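Local atomic coordinates of putative lipoprotein (Campylobacter jejuni subsp. jejuni, PDB entry 4GIO), a protein that is of unknown function but, as a putative bacterial lipoprotein, is probably anchored to a membrane and carries a variant immunoglobulin fold. Residues N12-G17 with F99-I103; Y54-W58 with L70-Y74. Residues are numbered along the deposited sequence.

From the N terminus the chain first lays down 12-17, whose partner, 99-103, comes only near the C terminus; contact 1 therefore closes a loop of 81 residues that spans nearly the whole domain. Within that loop lies contact 2, a much shorter closure in which the chain leaves strand 50-59 and returns along it at 70-74 before entering strand 75-79. The two contacts share one mixed sheet: strands 98-105 and 50-59 are antiparallel neighbours, joined by probable hydrogen bonds from Arg100 N to Asp57 O and from Glu102 N to Lys55 O, both 2.9 Å. Contact 1 adds the edge strand on one flank, and contact 2 lies on the other, where strand 75-79 begins.

Contact 1. Residues N12-G17 with F99-I103; sequences NTVILG and FRLEI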
ATOM      1  N   ASN A  12       0.360  -0.562 -11.932  1.00 41.32           N
ATOM      2  CA  ASN A  12      -0.957  -0.025 -11.640  1.00 39.22           C
ATOM      3  C   ASN A  12      -1.411  -0.430 -10.193  1.00 34.30           C
ATOM      4  O   ASN A  12      -2.525  -0.141  -9.762  1.00 33.45           O
ATOM      5  CB  ASN A  12      -1.962  -0.436 -12.703  1.00 41.04           C
ATOM      6  CG  ASN A  12      -3.208   0.449 -12.685  1.00 45.97           C
ATOM      7  OD1 ASN A  12      -3.993   0.411 -11.717  1.00 52.91           O
ATOM      8  ND2 ASN A  12      -3.389   1.275 -13.743  1.00 49.64           N
ATOM      9  N   THR A  13      -0.523  -1.101  -9.460  1.00 30.00           N
ATOM     10  CA  THR A  13      -0.791  -1.483  -8.074  1.00 25.21           C
ATOM     11  C   THR A  13      -0.387  -0.392  -7.086  1.00 23.50           C
ATOM     12  O   THR A  13      -1.150  -0.045  -6.163  1.00 21.72           O
ATOM     13  CB  THR A  13      -0.083  -2.791  -7.734  1.00 26.40           C
ATOM     14  OG1 THR A  13      -0.463  -3.796  -8.690  1.00 25.52           O
ATOM     15  CG2 THR A  13      -0.469  -3.267  -6.359  1.00 21.21           C
ATOM     16  N   VAL A  14       0.816   0.169  -7.272  1.00 20.63           N
ATOM     17  CA  VAL A  14       1.210   1.284  -6.432  1.00 19.19           C
ATOM     18  C   VAL A  14       1.234   2.544  -7.287  1.00 19.96           C
ATOM     19  O   VAL A  14       1.874   2.568  -8.321  1.00 21.29           O
ATOM     20  CB  VAL A  14       2.547   1.036  -5.786  1.00 19.80           C
ATOM     21  CG1 VAL A  14       2.821   2.149  -4.661  1.00 17.31           C
ATOM     22  CG2 VAL A  14       2.592  -0.325  -5.237  1.00 18.88           C
ATOM     23  N   ILE A  15       0.463   3.555  -6.910  1.00 18.55           N
ATOM     24  CA  ILE A  15       0.349   4.762  -7.705  1.00 19.66           C
ATOM     25  C   ILE A  15       1.012   5.902  -6.900  1.00 20.23           C
ATOM     26  O   ILE A  15       0.510   6.288  -5.832  1.00 19.35           O
ATOM     27  CB  ILE A  15      -1.115   5.122  -7.894  1.00 20.42           C
ATOM     28  CG1 ILE A  15      -1.809   3.933  -8.585  1.00 21.98           C
ATOM     29  CG2 ILE A  15      -1.241   6.423  -8.756  1.00 19.70           C
ATOM     30  CD1 ILE A  15      -3.302   3.944  -8.360  1.00 29.48           C
ATOM     31  N   LEU A  16       2.096   6.447  -7.421  1.00 20.28           N
ATOM     32  CA  LEU A  16       2.858   7.538  -6.736  1.00 20.28           C
ATOM     33  C   LEU A  16       2.547   8.892  -7.302  1.00 19.02           C
ATOM     34  O   LEU A  16       2.511   9.055  -8.507  1.00 18.28           O
ATOM     35  CB  LEU A  16       4.361   7.285  -6.920  1.00 20.47           C
ATOM     36  CG  LEU A  16       4.944   5.946  -6.528  1.00 21.30           C
ATOM     37  CD1 LEU A  16       6.450   6.023  -6.790  1.00 28.28           C
ATOM     38  CD2 LEU A  16       4.695   5.721  -5.029  1.00 23.04           C
ATOM     39  N   GLY A  17       2.380   9.908  -6.448  1.00 18.23           N
ATOM     40  CA  GLY A  17       2.143  11.233  -6.912  1.00 18.60           C
ATOM     41  C   GLY A  17       3.421  11.825  -7.576  1.00 18.56           C
ATOM     42  O   GLY A  17       4.540  11.319  -7.377  1.00 18.13           O
ATOM     43  N   PHE A  99      -4.868  -5.507  -4.385  1.00 16.68           N
ATOM     44  CA  PHE A  99      -4.982  -4.201  -3.699  1.00 16.41           C
ATOM     45  C   PHE A  99      -4.446  -3.105  -4.645  1.00 15.39           C
ATOM     46  O   PHE A  99      -3.789  -3.393  -5.618  1.00 15.98           O
ATOM     47  CB  PHE A  99      -4.145  -4.206  -2.400  1.00 13.69           C
ATOM     48  CG  PHE A  99      -2.612  -4.191  -2.653  1.00 14.94           C
ATOM     49  CD1 PHE A  99      -1.933  -5.364  -2.957  1.00 15.23           C
ATOM     50  CD2 PHE A  99      -1.868  -3.003  -2.571  1.00 15.48           C
ATOM     51  CE1 PHE A  99      -0.539  -5.404  -3.182  1.00 17.39           C
ATOM     52  CE2 PHE A  99      -0.431  -3.011  -2.780  1.00 16.85           C
ATOM     53  CZ  PHE A  99       0.223  -4.205  -3.107  1.00 17.43           C
ATOM     54  N   ARG A 100      -4.774  -1.871  -4.336  1.00 16.19           N
ATOM     55  CA  ARG A 100      -4.194  -0.696  -5.000  1.00 17.44           C
ATOM     56  C   ARG A 100      -3.765   0.273  -3.904  1.00 16.41           C
ATOM     57  O   ARG A 100      -4.486   0.475  -2.954  1.00 16.60           O
ATOM     58  CB  ARG A 100      -5.210  -0.036  -5.887  1.00 18.17           C
ATOM     59  CG  ARG A 100      -4.652   1.023  -6.817  1.00 22.96           C
ATOM     60  CD  ARG A 100      -5.741   1.512  -7.855  1.00 23.68           C
ATOM     61  NE  ARG A 100      -5.788   0.501  -8.930  1.00 25.35           N
ATOM     62  CZ  ARG A 100      -6.856  -0.211  -9.289  1.00 23.88           C
ATOM     63  NH1 ARG A 100      -8.047   0.014  -8.755  1.00 23.72           N
ATOM     64  NH2 ARG A 100      -6.710  -1.138 -10.230  1.00 27.78           N
ATOM     65  N   LEU A 101      -2.567   0.843  -4.032  1.00 16.09           N
ATOM     66  CA  LEU A 101      -2.020   1.692  -3.003  1.00 15.71           C
ATOM     67  C   LEU A 101      -1.680   3.050  -3.603  1.00 15.65           C
ATOM     68  O   LEU A 101      -0.864   3.116  -4.502  1.00 18.67           O
ATOM     69  CB  LEU A 101      -0.784   1.052  -2.348  1.00 14.37           C
ATOM     70  CG  LEU A 101       0.001   1.918  -1.346  1.00 15.78           C
ATOM     71  CD1 LEU A 101      -0.846   2.264  -0.087  1.00 14.77           C
ATOM     72  CD2 LEU A 101       1.281   1.189  -0.865  1.00 15.68           C
ATOM     73  N   GLU A 102      -2.302   4.113  -3.123  1.00 14.23           N
ATOM     74  CA  GLU A 102      -1.878   5.438  -3.575  1.00 14.72           C
ATOM     75  C   GLU A 102      -0.919   6.069  -2.539  1.00 14.05           C
ATOM     76  O   GLU A 102      -1.153   5.949  -1.360  1.00 12.87           O
ATOM     77  CB  GLU A 102      -3.106   6.360  -3.683  1.00 13.61           C
ATOM     78  CG  GLU A 102      -4.090   5.904  -4.705  1.00 18.65           C
ATOM     79  CD  GLU A 102      -5.363   6.780  -4.693  1.00 19.43           C
ATOM     80  OE1 GLU A 102      -5.396   7.756  -3.944  1.00 19.42           O
ATOM     81  OE2 GLU A 102      -6.300   6.531  -5.463  1.00 16.81           O
ATOM     82  N   ILE A 103       0.129   6.719  -2.985  1.00 14.23           N
ATOM     83  CA  ILE A 103       1.044   7.422  -2.110  1.00 13.92           C
ATOM     84  C   ILE A 103       1.342   8.812  -2.661  1.00 14.54           C
ATOM     85  O   ILE A 103       1.661   8.973  -3.791  1.00 12.23           O
ATOM     86  CB  ILE A 103       2.394   6.675  -1.900  1.00 13.04           C
ATOM     87  CG1 ILE A 103       2.178   5.229  -1.595  1.00 13.39           C
ATOM     88  CG2 ILE A 103       3.225   7.292  -0.775  1.00 12.57           C
ATOM     89  CD1 ILE A 103       3.384   4.452  -1.567  1.00 16.52           C
TER
HETATM   90  O   HOH W   1      -3.280  -4.306  -8.270  1.00 20.39           O
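This is a parallel pairing of two beta-strands at one edge of the four-stranded mixed sheet of an immunoglobulin-like sandwich, the short strand 14-16 lying alongside strand 98-105. The segment axes approach to 4.7 Å at 15°, with Val14 facing Leu101, Ile15 facing Glu102 and Leu16 facing Ile103. Four backbone hydrogen bonds hold this register: Leu101 N to Thr13 O (2.7 Å), Ile15 N to Leu101 O (2.8 Å), Ile103 N to Ile15 O (2.9 Å) and Gly17 N to Ile103 O (2.9 Å). Val14, Leu16, Leu101 and Ile103 face the second sheet. Val14 CG1 and Leu16 CD2 each come within 3.9 Å of Ile103 CD1, while Val14 and Leu16 also touch Val25 of strand 25-32. Before the strand, Thr13 CG2 sits 3.7 Å from the centroid of the Phe99 ring in a CH-pi contact over its face, and a water joins Thr13 OG1 to Phe99 O, 2.9 Å from each. On the outer face Ile15 CD1 packs on Arg100 CD at 3.5 Å, and Arg100 NE makes weak hydrogen bonds to Asn12 O (3.4 Å) and Asn12 OD1 (3.3 Å). Backbone bonding thus sets the register; apolar packing lines both faces, with weak polar bonds added outside.

Contact 2. Residues Y54-W58 with L70-Y74; sequences YKVDW and LNEDY
In this immunoglobulin-like sandwich, the extended strand segment 54-58 is flanked by an irregular run, 70-74, that travels in nearly the opposite direction (163° between end-to-end vectors) just before edge strand 75-79. The backbones are close at one end, with Lys55 CA 5.0 Å from Tyr74 CA, and diverge to 7.4 Å between Val56 CA and Glu72 CA, leaving a gap filled by water. Tyr54, chi1 p, turns its ring into the sandwich; its O accepts a CA-H...O contact from Tyr74 CA at 3.4 Å, and its OH and Glu72 OE2 both bind Lys89 of the facing sheet, the latter in a salt bridge. Lys55 (t, p, t, p) places CD over the Tyr74 ring, 4.0 Å from the centroid, and curls back so that NZ donates to Glu72 O at 2.9 Å. Tyr74 has chi1 m, and its N is held by Asp73 OD1 at 2.7 Å. Val56 is bridged twice: one water lies 2.9 Å from both Val56 N and Glu72 OE1, while another is 3.1 Å from Val56 O, 2.9 Å from Asn71 OD1 and 3.0 Å from Glu72 N. Such waters stand in for direct strand pairing where the two backbones separate. At Trp58, chi1 m, the CA-to-CB bond points toward 70-74, and a further water lies 2.9 Å from Trp58 N and 2.8 Å from Asn71 OD1.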
ATOM      1  N   TYR A  54      -0.782   7.814   2.499  1.00 16.01           N
ATOM      2  CA  TYR A  54      -1.205   6.689   1.628  1.00 15.23           C
ATOM      3  C   TYR A  54      -2.701   6.299   1.758  1.00 15.62           C
ATOM      4  O   TYR A  54      -3.351   6.587   2.796  1.00 16.23           O
ATOM      5  CB  TYR A  54      -0.317   5.492   1.854  1.00 15.52           C
ATOM      6  CG  TYR A  54      -0.464   4.792   3.143  1.00 15.18           C
ATOM      7  CD1 TYR A  54      -1.418   3.810   3.311  1.00 15.08           C
ATOM      8  CD2 TYR A  54       0.376   5.111   4.248  1.00 18.95           C
ATOM      9  CE1 TYR A  54      -1.537   3.134   4.557  1.00 17.68           C
ATOM     10  CE2 TYR A  54       0.302   4.426   5.460  1.00 16.75           C
ATOM     11  CZ  TYR A  54      -0.657   3.451   5.609  1.00 19.53           C
ATOM     12  OH  TYR A  54      -0.803   2.806   6.770  1.00 18.88           O
ATOM     13  N   LYS A  55      -3.219   5.643   0.707  1.00 15.04           N
ATOM     14  CA  LYS A  55      -4.596   5.190   0.718  1.00 15.30           C
ATOM     15  C   LYS A  55      -4.686   3.814   0.097  1.00 14.26           C
ATOM     16  O   LYS A  55      -4.154   3.610  -0.970  1.00 14.72           O
ATOM     17  CB  LYS A  55      -5.471   6.149  -0.084  1.00 15.81           C
ATOM     18  CG  LYS A  55      -7.004   5.795   0.040  1.00 16.11           C
ATOM     19  CD  LYS A  55      -7.587   6.162   1.395  1.00 20.20           C
ATOM     20  CE  LYS A  55      -9.134   6.089   1.376  1.00 24.16           C
ATOM     21  NZ  LYS A  55      -9.590   4.708   1.583  1.00 26.02           N
ATOM     22  N   VAL A  56      -5.403   2.887   0.719  1.00 15.28           N
ATOM     23  CA  VAL A  56      -5.543   1.511   0.233  1.00 15.92           C
ATOM     24  C   VAL A  56      -6.946   1.258  -0.335  1.00 15.72           C
ATOM     25  O   VAL A  56      -7.931   1.634   0.305  1.00 16.58           O
ATOM     26  CB  VAL A  56      -5.320   0.508   1.360  1.00 15.93           C
ATOM     27  CG1 VAL A  56      -5.381  -0.948   0.768  1.00 16.64           C
ATOM     28  CG2 VAL A  56      -3.931   0.780   2.024  1.00 16.09           C
ATOM     29  N   ASP A  57      -7.008   0.694  -1.537  1.00 15.20           N
ATOM     30  CA  ASP A  57      -8.267   0.067  -2.053  1.00 18.41           C
ATOM     31  C   ASP A  57      -8.047  -1.454  -2.101  1.00 16.71           C
ATOM     32  O   ASP A  57      -6.970  -1.896  -2.514  1.00 17.33           O
ATOM     33  CB  ASP A  57      -8.588   0.534  -3.472  1.00 19.76           C
ATOM     34  CG  ASP A  57      -9.253   1.902  -3.502  1.00 24.97           C
ATOM     35  OD1 ASP A  57     -10.175   2.148  -2.654  1.00 26.46           O
ATOM     36  OD2 ASP A  57      -8.821   2.731  -4.353  1.00 27.61           O
ATOM     37  N   TRP A  58      -9.008  -2.236  -1.624  1.00 16.22           N
ATOM     38  CA  TRP A  58      -8.934  -3.714  -1.785  1.00 15.29           C
ATOM     39  C   TRP A  58      -9.678  -4.086  -2.995  1.00 14.78           C
ATOM     40  O   TRP A  58     -10.717  -3.546  -3.221  1.00 17.27           O
ATOM     41  CB  TRP A  58      -9.595  -4.387  -0.579  1.00 13.82           C
ATOM     42  CG  TRP A  58      -8.793  -4.007   0.721  1.00 15.63           C
ATOM     43  CD1 TRP A  58      -9.179  -3.148   1.705  1.00 16.93           C
ATOM     44  CD2 TRP A  58      -7.526  -4.519   1.104  1.00 13.20           C
ATOM     45  NE1 TRP A  58      -8.202  -3.051   2.688  1.00 15.61           N
ATOM     46  CE2 TRP A  58      -7.195  -3.918   2.376  1.00 14.86           C
ATOM     47  CE3 TRP A  58      -6.649  -5.439   0.536  1.00 12.49           C
ATOM     48  CZ2 TRP A  58      -6.011  -4.185   3.037  1.00 15.61           C
ATOM     49  CZ3 TRP A  58      -5.444  -5.716   1.207  1.00 18.35           C
ATOM     50  CH2 TRP A  58      -5.170  -5.125   2.480  1.00 12.88           C
ATOM     51  N   LEU A  70     -14.946  -2.155   5.289  1.00 25.41           N
ATOM     52  CA  LEU A  70     -14.607  -0.986   6.095  1.00 26.66           C
ATOM     53  C   LEU A  70     -13.318  -0.421   5.500  1.00 28.49           C
ATOM     54  O   LEU A  70     -12.326  -1.127   5.400  1.00 30.11           O
ATOM     55  CB  LEU A  70     -14.341  -1.361   7.559  1.00 26.25           C
ATOM     56  CG  LEU A  70     -15.502  -1.375   8.544  1.00 29.25           C
ATOM     57  CD1 LEU A  70     -15.047  -1.674   9.983  1.00 31.56           C
ATOM     58  CD2 LEU A  70     -16.332  -0.083   8.512  1.00 27.75           C
ATOM     59  N   ASN A  71     -13.343   0.804   5.020  1.00 30.04           N
ATOM     60  CA  ASN A  71     -12.075   1.330   4.548  1.00 32.31           C
ATOM     61  C   ASN A  71     -11.450   2.241   5.568  1.00 31.15           C
ATOM     62  O   ASN A  71     -12.130   2.947   6.323  1.00 32.25           O
ATOM     63  CB  ASN A  71     -12.173   1.982   3.156  1.00 32.68           C
ATOM     64  CG  ASN A  71     -12.555   0.968   2.078  1.00 35.75           C
ATOM     65  OD1 ASN A  71     -11.749   0.064   1.723  1.00 35.39           O
ATOM     66  ND2 ASN A  71     -13.808   1.058   1.613  1.00 38.25           N
ATOM     67  N   GLU A  72     -10.131   2.174   5.582  1.00 30.53           N
ATOM     68  CA  GLU A  72      -9.300   3.016   6.372  1.00 28.71           C
ATOM     69  C   GLU A  72      -9.116   4.370   5.646  1.00 27.38           C
ATOM     70  O   GLU A  72      -8.988   4.465   4.414  1.00 26.34           O
ATOM     71  CB  GLU A  72      -8.009   2.223   6.606  1.00 30.33           C
ATOM     72  CG  GLU A  72      -6.737   2.981   6.901  1.00 32.53           C
ATOM     73  CD  GLU A  72      -5.480   2.063   6.777  1.00 38.05           C
ATOM     74  OE1 GLU A  72      -4.926   1.826   5.625  1.00 36.22           O
ATOM     75  OE2 GLU A  72      -5.077   1.585   7.858  1.00 34.98           O
ATOM     76  N   ASP A  73      -9.111   5.433   6.429  1.00 24.73           N
ATOM     77  CA  ASP A  73      -8.931   6.788   5.895  1.00 25.11           C
ATOM     78  C   ASP A  73      -7.499   6.942   5.363  1.00 23.34           C
ATOM     79  O   ASP A  73      -6.703   6.064   5.579  1.00 24.15           O
ATOM     80  CB  ASP A  73      -9.125   7.758   7.058  1.00 23.89           C
ATOM     81  CG  ASP A  73      -9.508   9.155   6.615  1.00 28.70           C
ATOM     82  OD1 ASP A  73      -9.388   9.547   5.444  1.00 30.65           O
ATOM     83  OD2 ASP A  73      -9.963   9.886   7.496  1.00 35.12           O
ATOM     84  N   TYR A  74      -7.194   8.061   4.712  1.00 21.87           N
ATOM     85  CA  TYR A  74      -5.837   8.391   4.330  1.00 21.81           C
ATOM     86  C   TYR A  74      -5.019   8.282   5.610  1.00 22.60           C
ATOM     87  O   TYR A  74      -5.523   8.605   6.722  1.00 22.83           O
ATOM     88  CB  TYR A  74      -5.770   9.795   3.770  1.00 20.80           C
ATOM     89  CG  TYR A  74      -6.426   9.952   2.421  1.00 19.38           C
ATOM     90  CD1 TYR A  74      -7.782  10.343   2.313  1.00 25.24           C
ATOM     91  CD2 TYR A  74      -5.734   9.669   1.254  1.00 17.05           C
ATOM     92  CE1 TYR A  74      -8.395  10.496   1.055  1.00 23.73           C
ATOM     93  CE2 TYR A  74      -6.358   9.744  -0.026  1.00 17.40           C
ATOM     94  CZ  TYR A  74      -7.657  10.208  -0.120  1.00 21.06           C
ATOM     95  OH  TYR A  74      -8.282  10.363  -1.349  1.00 22.78           O
TER
HETATM   96  O   HOH W   2      -6.013   3.475   3.506  1.00 26.07           O
HETATM   97  O   HOH W   3      -9.268   0.967   2.965  1.00 36.86           O
HETATM   98  O   HOH W   4     -11.551  -1.264  -0.720  1.00 15.05           O
HETATM   99  O   HOH W   5      -8.329  -0.602   4.492  1.00 21.61           O